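Local coordinates for protein type II restriction enzyme MspI (Moraxella sp., PDB 1SA3) that recognises the double-stranded DNA sequence 5'-CCGG-3' and cleaves it after the first cytosine, leaving terminal 5'-phosphates, at residues E[33-36]-E[37-41]; E[56-59]-E[60-64]; E[155-159]-E[160-164]. All coordinates share one frame; numbering follows the deposited sequence.

The three contacts follow one another along the chain, each being a short continuous stretch. Interactions 1 and 2 are neighbours in the fold, with centres about 13 Å apart: interaction 1 is the end of helix 23-41, interaction 2 the first turns of helix 57-69, and Tyr37 of the first meets Gln58, Glu59 and Ile62 of the second. Both helices pack against the mixed sheet that carries the metal ligand Asp84. Interaction 3 lies on the opposite side of the chain's centre, about 39 Å and 43 Å from the centres of interactions 1 and 2, in the loop joining helices 146-157 and 165-175. The sodium site and this phosphate-binding loop are thus widely separated points on one enzyme.

Interaction 1: E[33-36]-E[37-41]. With NA (sodium ion), chain G.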
loop_
_atom_site.group_PDB
_atom_site.type_symbol
_atom_site.label_atom_id
_atom_site.label_comp_id
_atom_site.label_asym_id
_atom_site.label_seq_id
_atom_site.Cartn_x
_atom_site.Cartn_y
_atom_site.Cartn_z
ATOM N N LEU E 33 -11.042 -3.211 10.175
ATOM C CA LEU E 33 -12.135 -2.256 10.184
ATOM C C LEU E 33 -12.061 -1.297 9.008
ATOM O O LEU E 33 -13.065 -1.049 8.344
ATOM C CB LEU E 33 -12.144 -1.469 11.499
ATOM C CG LEU E 33 -13.317 -0.511 11.754
ATOM C CD1 LEU E 33 -13.405 -0.186 13.250
ATOM C CD2 LEU E 33 -13.147 0.764 10.934
ATOM N N TYR E 34 -10.881 -0.757 8.735
ATOM C CA TYR E 34 -10.772 0.188 7.634
ATOM C C TYR E 34 -10.858 -0.461 6.259
ATOM O O TYR E 34 -11.219 0.198 5.279
ATOM C CB TYR E 34 -9.525 1.061 7.800
ATOM C CG TYR E 34 -9.805 2.188 8.770
ATOM C CD1 TYR E 34 -9.487 2.075 10.132
ATOM C CD2 TYR E 34 -10.500 3.319 8.350
ATOM C CE1 TYR E 34 -9.868 3.064 11.044
ATOM C CE2 TYR E 34 -10.886 4.307 9.243
ATOM C CZ TYR E 34 -10.571 4.177 10.587
ATOM O OH TYR E 34 -10.983 5.157 11.465
ATOM N N GLU E 35 -10.547 -1.749 6.179
ATOM C CA GLU E 35 -10.703 -2.442 4.907
ATOM C C GLU E 35 -12.210 -2.504 4.682
ATOM O O GLU E 35 -12.714 -2.215 3.599
ATOM C CB GLU E 35 -10.156 -3.868 4.962
ATOM C CG GLU E 35 -10.466 -4.652 3.684
ATOM C CD GLU E 35 -9.957 -6.075 3.716
ATOM O OE1 GLU E 35 -8.836 -6.292 4.218
ATOM O OE2 GLU E 35 -10.674 -6.972 3.224
ATOM N N LYS E 36 -12.933 -2.867 5.734
ATOM C CA LYS E 36 -14.380 -2.989 5.659
ATOM C C LYS E 36 -15.047 -1.650 5.351
ATOM O O LYS E 36 -16.085 -1.605 4.697
ATOM C CB LYS E 36 -14.913 -3.562 6.978
ATOM C CG LYS E 36 -16.115 -4.480 6.823
ATOM C CD LYS E 36 -17.410 -3.743 7.025
ATOM C CE LYS E 36 -18.588 -4.711 7.076
ATOM N NZ LYS E 36 -19.816 -4.025 7.572
ATOM N N TYR E 37 -14.444 -0.565 5.823
ATOM C CA TYR E 37 -14.967 0.781 5.592
ATOM C C TYR E 37 -15.008 1.037 4.083
ATOM O O TYR E 37 -15.992 1.565 3.562
ATOM C CB TYR E 37 -14.066 1.791 6.307
ATOM C CG TYR E 37 -14.552 3.231 6.355
ATOM C CD1 TYR E 37 -15.912 3.552 6.328
ATOM C CD2 TYR E 37 -13.636 4.270 6.495
ATOM C CE1 TYR E 37 -16.336 4.890 6.443
ATOM C CE2 TYR E 37 -14.036 5.578 6.610
ATOM C CZ TYR E 37 -15.386 5.889 6.585
ATOM O OH TYR E 37 -15.749 7.206 6.721
ATOM N N ILE E 38 -13.950 0.643 3.378
ATOM C CA ILE E 38 -13.906 0.820 1.926
ATOM C C ILE E 38 -14.922 -0.103 1.259
ATOM O O ILE E 38 -15.656 0.322 0.372
ATOM C CB ILE E 38 -12.493 0.511 1.347
ATOM C CG1 ILE E 38 -11.473 1.524 1.871
ATOM C CG2 ILE E 38 -12.517 0.546 -0.187
ATOM C CD1 ILE E 38 -11.699 2.955 1.401
ATOM N N LEU E 39 -14.975 -1.361 1.694
ATOM C CA LEU E 39 -15.898 -2.322 1.112
ATOM C C LEU E 39 -17.351 -1.858 1.210
ATOM O O LEU E 39 -18.120 -2.016 0.256
ATOM C CB LEU E 39 -15.737 -3.692 1.775
ATOM C CG LEU E 39 -14.389 -4.417 1.637
ATOM C CD1 LEU E 39 -14.410 -5.677 2.487
ATOM C CD2 LEU E 39 -14.119 -4.776 0.183
ATOM N N ASP E 40 -17.721 -1.272 2.345
ATOM C CA ASP E 40 -19.087 -0.800 2.535
ATOM C C ASP E 40 -19.410 0.443 1.709
ATOM O O ASP E 40 -20.520 0.581 1.197
ATOM C CB ASP E 40 -19.353 -0.522 4.019
ATOM C CG ASP E 40 -19.566 -1.797 4.823
ATOM O OD1 ASP E 40 -19.626 -2.885 4.212
ATOM O OD2 ASP E 40 -19.678 -1.704 6.065
ATOM N N ILE E 41 -18.449 1.351 1.578
ATOM C CA ILE E 41 -18.680 2.551 0.791
ATOM C C ILE E 41 -18.946 2.152 -0.664
ATOM O O ILE E 41 -19.786 2.757 -1.333
ATOM C CB ILE E 41 -17.468 3.519 0.865
ATOM C CG1 ILE E 41 -17.384 4.138 2.261
ATOM C CG2 ILE E 41 -17.598 4.612 -0.196
ATOM C CD1 ILE E 41 -16.120 4.949 2.515
HETATM NA NA NA G . -8.284 -8.356 3.245
HETATM O O HOH W 1 -7.127 -10.123 2.364
HETATM O O HOH W 2 -6.123 -7.753 4.105
#
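Leu33 to Ile41 form the last turns of helix 23-41, with bonds from Tyr37 N to Leu33 O (2.9 Å) and from Leu39 N to Glu35 O (3.1 Å). Three side-chain pairs leave this helix in different directions.

Tyr34 and Tyr37 lie side by side and point the same way, their CD2 atoms 3.8 Å apart. The ring planes are turned 76° from each other. Each ring has a methyl over one face near the rim: Leu33 CD2 on Tyr34, Ile41 CD1 on Tyr37. Both hydroxyls are held elsewhere, that of Tyr34 by Tyr10 and that of Tyr37 by Glu59 and Gln58.

Lys36 bends at chi2 (-95°) and carries its chain across Asp40, where NZ forms a salt bridge to Asp40 OD2 at 2.8 Å. The ammonium group uses the syn lone pair of OD2, on the side of OD1.

Glu35 has CG anti to its N (chi1 173°) and an extended chain that carries the carboxylate outward to the sodium ion. Both oxygens bind it unequally, OE1 at 2.4 Å and OE2 at 2.8 Å from the metal. Two waters, an oxygen of Asp84 and the main-chain O of Asp99 complete the site. Such an acidic metal site is characteristic of nucleases of the PDDEXK clan, to which this enzyme belongs, and is probably where the catalytic cation binds. Leu39 CD1 lies 4.0 Å from Glu35 OE2, an apolar neighbour to the ligand oxygen.

Around the helix, Tyr37 and Asp40 meet helix 4-12, Ile41 packs on helix 57-69, and Glu35 and Ile38 rest on strand 111-121, so the metal ligand sits between helix and sheet.

Interaction 2: E[56-59]-E[60-64]; sequences FPQE and KDISS
Gln58 and Ile62 meet one turn apart in the opening of helix 57-69, where Phe56 holds the N-cap position and Pro57, whose nitrogen has no hydrogen to donate, starts the helix proper. Phe56 O takes the first helical bond, from Lys60 N at 2.8 Å. The next bond, Asp61 N to Pro57 O, is longer at 3.1 Å.

Followed outward, Ile62 begins with CB 3.7 Å from Glu59 O. Its CG1 stands beside the backbone N and anti to the carbonyl carbon (chi1 -64°), which lays this branch along the preceding turn, 3.3 Å from Gln58 O. CD1 at the tip stays near the same carbonyl and reaches the methylene CG of Gln58 at 4.2 Å, the two side chains running alongside each other and pointing the same way. Beyond the turn, CD1 presses on Tyr37 CE2 and the CG2 branch on Ile38 CD1, both of helix 23-41, while Val217 and Tyr214 of strand 213-221 also touch this isoleucine, making it a wedge between helix and sheet.

Besides sharing the Tyr37 hydroxyl, Gln58 bonds the N of Met1 through OE1, and Glu59, bent at chi2, bonds Thr3 through OE1. The backbone N-H of Ser63 bonds Glu59 O at 2.8 Å. Ser63 OG lies at 2.8 Å from that same oxygen and 3.2 Å from Lys60 O, and it also bonds Asn52 OD1, so which of these acceptors takes its single proton is not settled.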
loop_
_atom_site.group_PDB
_atom_site.type_symbol
_atom_site.label_atom_id
_atom_site.label_comp_id
_atom_site.label_asym_id
_atom_site.label_seq_id
_atom_site.Cartn_x
_atom_site.Cartn_y
_atom_site.Cartn_z
ATOM N N PHE E 56 -22.791 13.159 3.243
ATOM C CA PHE E 56 -21.778 12.351 3.940
ATOM C C PHE E 56 -20.415 12.855 3.486
ATOM O O PHE E 56 -19.704 12.183 2.742
ATOM C CB PHE E 56 -21.919 10.871 3.586
ATOM C CG PHE E 56 -23.237 10.274 3.984
ATOM C CD1 PHE E 56 -24.312 10.284 3.108
ATOM C CD2 PHE E 56 -23.406 9.725 5.249
ATOM C CE1 PHE E 56 -25.545 9.754 3.482
ATOM C CE2 PHE E 56 -24.631 9.193 5.635
ATOM C CZ PHE E 56 -25.703 9.208 4.750
ATOM N N PRO E 57 -20.034 14.053 3.941
ATOM C CA PRO E 57 -18.770 14.713 3.604
ATOM C C PRO E 57 -17.509 13.858 3.711
ATOM O O PRO E 57 -16.598 13.992 2.891
ATOM C CB PRO E 57 -18.738 15.900 4.563
ATOM C CG PRO E 57 -20.182 16.190 4.786
ATOM C CD PRO E 57 -20.751 14.818 4.974
ATOM N N GLN E 58 -17.448 12.991 4.717
ATOM C CA GLN E 58 -16.263 12.157 4.886
ATOM C C GLN E 58 -16.227 11.027 3.868
ATOM O O GLN E 58 -15.225 10.845 3.181
ATOM C CB GLN E 58 -16.192 11.607 6.317
ATOM C CG GLN E 58 -14.948 10.757 6.608
ATOM C CD GLN E 58 -14.663 10.633 8.094
ATOM O OE1 GLN E 58 -14.364 11.623 8.762
ATOM N NE2 GLN E 58 -14.760 9.420 8.620
ATOM N N GLU E 59 -17.315 10.275 3.749
ATOM C CA GLU E 59 -17.330 9.187 2.782
ATOM C C GLU E 59 -17.254 9.730 1.356
ATOM O O GLU E 59 -16.776 9.047 0.450
ATOM C CB GLU E 59 -18.576 8.315 2.962
ATOM C CG GLU E 59 -18.503 7.398 4.184
ATOM C CD GLU E 59 -18.797 8.116 5.501
ATOM O OE1 GLU E 59 -18.273 7.682 6.549
ATOM O OE2 GLU E 59 -19.564 9.101 5.493
ATOM N N LYS E 60 -17.724 10.958 1.152
ATOM C CA LYS E 60 -17.660 11.556 -0.179
ATOM C C LYS E 60 -16.196 11.839 -0.505
ATOM O O LYS E 60 -15.751 11.620 -1.632
ATOM C CB LYS E 60 -18.452 12.862 -0.260
ATOM C CG LYS E 60 -18.459 13.442 -1.677
ATOM C CD LYS E 60 -19.073 14.835 -1.767
ATOM C CE LYS E 60 -19.046 15.336 -3.218
ATOM N NZ LYS E 60 -19.441 16.758 -3.363
ATOM N N ASP E 61 -15.447 12.324 0.484
ATOM C CA ASP E 61 -14.028 12.613 0.280
ATOM C C ASP E 61 -13.286 11.323 -0.058
ATOM O O ASP E 61 -12.459 11.297 -0.961
ATOM C CB ASP E 61 -13.405 13.240 1.534
ATOM C CG ASP E 61 -11.912 13.516 1.373
ATOM O OD1 ASP E 61 -11.531 14.226 0.415
ATOM O OD2 ASP E 61 -11.106 13.027 2.201
ATOM N N ILE E 62 -13.593 10.258 0.674
ATOM C CA ILE E 62 -12.960 8.957 0.460
ATOM C C ILE E 62 -13.310 8.390 -0.916
ATOM O O ILE E 62 -12.418 8.029 -1.695
ATOM C CB ILE E 62 -13.395 7.965 1.561
ATOM C CG1 ILE E 62 -12.887 8.470 2.920
ATOM C CG2 ILE E 62 -12.877 6.555 1.244
ATOM C CD1 ILE E 62 -13.489 7.730 4.132
ATOM N N SER E 63 -14.604 8.331 -1.230
ATOM C CA SER E 63 -15.029 7.808 -2.520
ATOM C C SER E 63 -14.510 8.655 -3.702
ATOM O O SER E 63 -14.089 8.105 -4.723
ATOM C CB SER E 63 -16.561 7.674 -2.557
ATOM O OG SER E 63 -17.214 8.912 -2.339
ATOM N N SER E 64 -14.530 9.980 -3.568
ATOM C CA SER E 64 -14.028 10.853 -4.635
ATOM C C SER E 64 -12.525 10.652 -4.858
ATOM O O SER E 64 -12.053 10.650 -5.988
ATOM C CB SER E 64 -14.291 12.330 -4.315
ATOM O OG SER E 64 -15.663 12.652 -4.465
#

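Interaction 3: E[155-159]-E[160-164]. With nucleotides of chain B.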
loop_
_atom_site.group_PDB
_atom_site.type_symbol
_atom_site.label_atom_id
_atom_site.label_comp_id
_atom_site.label_asym_id
_atom_site.label_seq_id
_atom_site.Cartn_x
_atom_site.Cartn_y
_atom_site.Cartn_z
ATOM N N GLN E 155 21.083 -5.919 4.191
ATOM C CA GLN E 155 20.268 -6.955 4.808
ATOM C C GLN E 155 21.003 -7.569 5.991
ATOM O O GLN E 155 20.447 -7.691 7.082
ATOM C CB GLN E 155 19.922 -8.040 3.785
ATOM C CG GLN E 155 19.276 -9.296 4.375
ATOM C CD GLN E 155 18.669 -10.201 3.301
ATOM O OE1 GLN E 155 17.703 -9.828 2.629
ATOM N NE2 GLN E 155 19.240 -11.391 3.135
ATOM N N ASN E 156 22.262 -7.942 5.790
ATOM C CA ASN E 156 23.021 -8.551 6.874
ATOM C C ASN E 156 23.289 -7.652 8.069
ATOM O O ASN E 156 23.276 -8.120 9.204
ATOM C CB ASN E 156 24.349 -9.105 6.350
ATOM C CG ASN E 156 24.166 -10.383 5.568
ATOM O OD1 ASN E 156 23.346 -11.232 5.929
ATOM N ND2 ASN E 156 24.933 -10.539 4.497
ATOM N N ASP E 157 23.543 -6.370 7.820
ATOM C CA ASP E 157 23.824 -5.430 8.899
ATOM C C ASP E 157 22.546 -4.923 9.571
ATOM O O ASP E 157 22.583 -4.434 10.700
ATOM C CB ASP E 157 24.623 -4.228 8.372
ATOM C CG ASP E 157 26.036 -4.599 7.937
ATOM O OD1 ASP E 157 26.503 -5.704 8.272
ATOM O OD2 ASP E 157 26.686 -3.769 7.270
ATOM N N GLN E 158 21.429 -5.048 8.861
ATOM C CA GLN E 158 20.114 -4.607 9.319
ATOM C C GLN E 158 19.962 -3.088 9.289
ATOM O O GLN E 158 19.041 -2.526 9.870
ATOM C CB GLN E 158 19.798 -5.187 10.711
ATOM C CG GLN E 158 19.658 -6.716 10.680
ATOM C CD GLN E 158 19.055 -7.314 11.945
ATOM O OE1 GLN E 158 19.337 -6.871 13.055
ATOM N NE2 GLN E 158 18.240 -8.340 11.777
ATOM N N SER E 159 20.870 -2.433 8.574
ATOM C CA SER E 159 20.848 -0.992 8.400
ATOM C C SER E 159 22.045 -0.643 7.532
ATOM O O SER E 159 22.785 -1.530 7.102
ATOM C CB SER E 159 20.961 -0.254 9.739
ATOM O OG SER E 159 22.318 -0.122 10.129
ATOM N N ALA E 160 22.239 0.648 7.286
ATOM C CA ALA E 160 23.349 1.098 6.459
ATOM C C ALA E 160 24.457 1.694 7.328
ATOM O O ALA E 160 25.395 2.300 6.810
ATOM C CB ALA E 160 22.855 2.138 5.459
ATOM N N LYS E 161 24.352 1.502 8.641
ATOM C CA LYS E 161 25.325 2.062 9.580
ATOM C C LYS E 161 26.786 1.659 9.355
ATOM O O LYS E 161 27.693 2.390 9.745
ATOM C CB LYS E 161 24.924 1.742 11.030
ATOM C CG LYS E 161 25.184 0.309 11.480
ATOM C CD LYS E 161 24.798 0.108 12.949
ATOM C CE LYS E 161 25.159 -1.290 13.444
ATOM N NZ LYS E 161 24.842 -1.484 14.886
ATOM N N LEU E 162 27.025 0.512 8.729
ATOM C CA LEU E 162 28.398 0.087 8.499
ATOM C C LEU E 162 28.951 0.474 7.130
ATOM O O LEU E 162 30.133 0.271 6.860
ATOM C CB LEU E 162 28.529 -1.420 8.736
ATOM C CG LEU E 162 28.149 -1.833 10.162
ATOM C CD1 LEU E 162 28.445 -3.297 10.368
ATOM C CD2 LEU E 162 28.927 -0.989 11.172
ATOM N N PHE E 163 28.100 1.034 6.274
ATOM C CA PHE E 163 28.524 1.485 4.947
ATOM C C PHE E 163 29.399 2.720 5.112
ATOM O O PHE E 163 29.198 3.519 6.026
ATOM C CB PHE E 163 27.330 1.925 4.089
ATOM C CG PHE E 163 26.580 0.803 3.433
ATOM C CD1 PHE E 163 26.055 -0.245 4.182
ATOM C CD2 PHE E 163 26.342 0.833 2.059
ATOM C CE1 PHE E 163 25.297 -1.247 3.571
ATOM C CE2 PHE E 163 25.585 -0.166 1.440
ATOM C CZ PHE E 163 25.063 -1.205 2.198
ATOM N N THR E 164 30.363 2.885 4.215
ATOM C CA THR E 164 31.209 4.064 4.248
ATOM C C THR E 164 30.438 5.066 3.397
ATOM O O THR E 164 29.626 4.676 2.552
ATOM C CB THR E 164 32.572 3.813 3.585
ATOM O OG1 THR E 164 32.367 3.388 2.231
ATOM C CG2 THR E 164 33.349 2.751 4.338
ATOM P P DC B 3 20.884 3.757 8.729
ATOM O OP1 DC B 3 22.362 3.943 8.704
ATOM O OP2 DC B 3 20.246 2.837 7.746
ATOM O "O5'" DC B 3 20.506 3.270 10.190
ATOM C "C5'" DC B 3 20.891 4.050 11.316
ATOM C "C4'" DC B 3 20.260 3.507 12.575
ATOM O "O4'" DC B 3 18.849 3.820 12.605
ATOM C "C3'" DC B 3 20.374 1.995 12.776
ATOM O "O3'" DC B 3 20.787 1.749 14.120
ATOM C "C2'" DC B 3 18.954 1.495 12.557
ATOM C "C1'" DC B 3 18.138 2.677 13.045
ATOM N N1 DC B 3 16.756 2.777 12.548
ATOM C C2 DC B 3 15.721 2.920 13.485
ATOM O O2 DC B 3 16.004 2.950 14.690
ATOM N N3 DC B 3 14.444 3.024 13.053
ATOM C C4 DC B 3 14.177 2.987 11.748
ATOM N N4 DC B 3 12.897 3.090 11.374
ATOM C C5 DC B 3 15.210 2.841 10.769
ATOM C C6 DC B 3 16.474 2.740 11.210
ATOM P P DC B 4 20.998 0.247 14.630
ATOM O OP1 DC B 4 22.185 0.284 15.523
ATOM O OP2 DC B 4 20.981 -0.680 13.477
ATOM O "O5'" DC B 4 19.708 -0.021 15.525
ATOM C "C5'" DC B 4 19.459 0.788 16.676
ATOM C "C4'" DC B 4 18.217 0.327 17.401
ATOM O "O4'" DC B 4 17.041 0.667 16.630
ATOM C "C3'" DC B 4 18.122 -1.174 17.691
ATOM O "O3'" DC B 4 17.570 -1.378 19.000
ATOM C "C2'" DC B 4 17.134 -1.655 16.644
ATOM C "C1'" DC B 4 16.198 -0.470 16.573
ATOM N N1 DC B 4 15.379 -0.389 15.352
ATOM C C2 DC B 4 13.998 -0.214 15.487
ATOM O O2 DC B 4 13.522 -0.079 16.627
ATOM N N3 DC B 4 13.219 -0.195 14.377
ATOM C C4 DC B 4 13.774 -0.335 13.171
ATOM N N4 DC B 4 12.969 -0.331 12.102
ATOM C C5 DC B 4 15.183 -0.491 13.005
ATOM C C6 DC B 4 15.942 -0.508 14.114
HETATM O O HOH W 3 25.652 -1.299 7.182
#
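The Phe163 ring comes obliquely to Ser159, with CE1 4.3 Å from Ser159 O, and water 3 lies in the ring plane at its edge. Leu150 and Lys153 of helix 146-157 and Lys168 and Leu171 of helix 165-175 also touch the phenyl group. The Asp157 side chain crosses that of Leu162, and its carboxylate OD2 approaches CB of Leu162 at 3.3 Å, while CD1 of the leucine lies near both oxygens. Lys153 forms a salt bridge to the same OD2.

Water 3 ties the loop together with three bonds, donating to Asp157 OD2 and to Ser159 O and accepting from Leu162 N at 2.7 Å.

The backbone of Ser159 is almost fully extended, and its OG, turned between the backbone N and carbonyl carbon (chi1 84°), accepts a nearly straight bond (166°) from Lys161 N at 3.0 Å. Ala160 N is left to donate to OP2 of DC3 of chain B, also at 3.0 Å. From Lys161 an extended chain passes OG and brings NZ to OP1 of DC4 of chain B at 3.3 Å.

Leaving the helix through the positive phi of Gln158, the chain makes an ST turn at Ser159 overlapping a type I beta turn from Ala160 to Phe163: a compact helix-to-helix loop that holds two successive DNA phosphates, one by a main-chain N-H and one by a lysine, as in sequence-independent backbone binding.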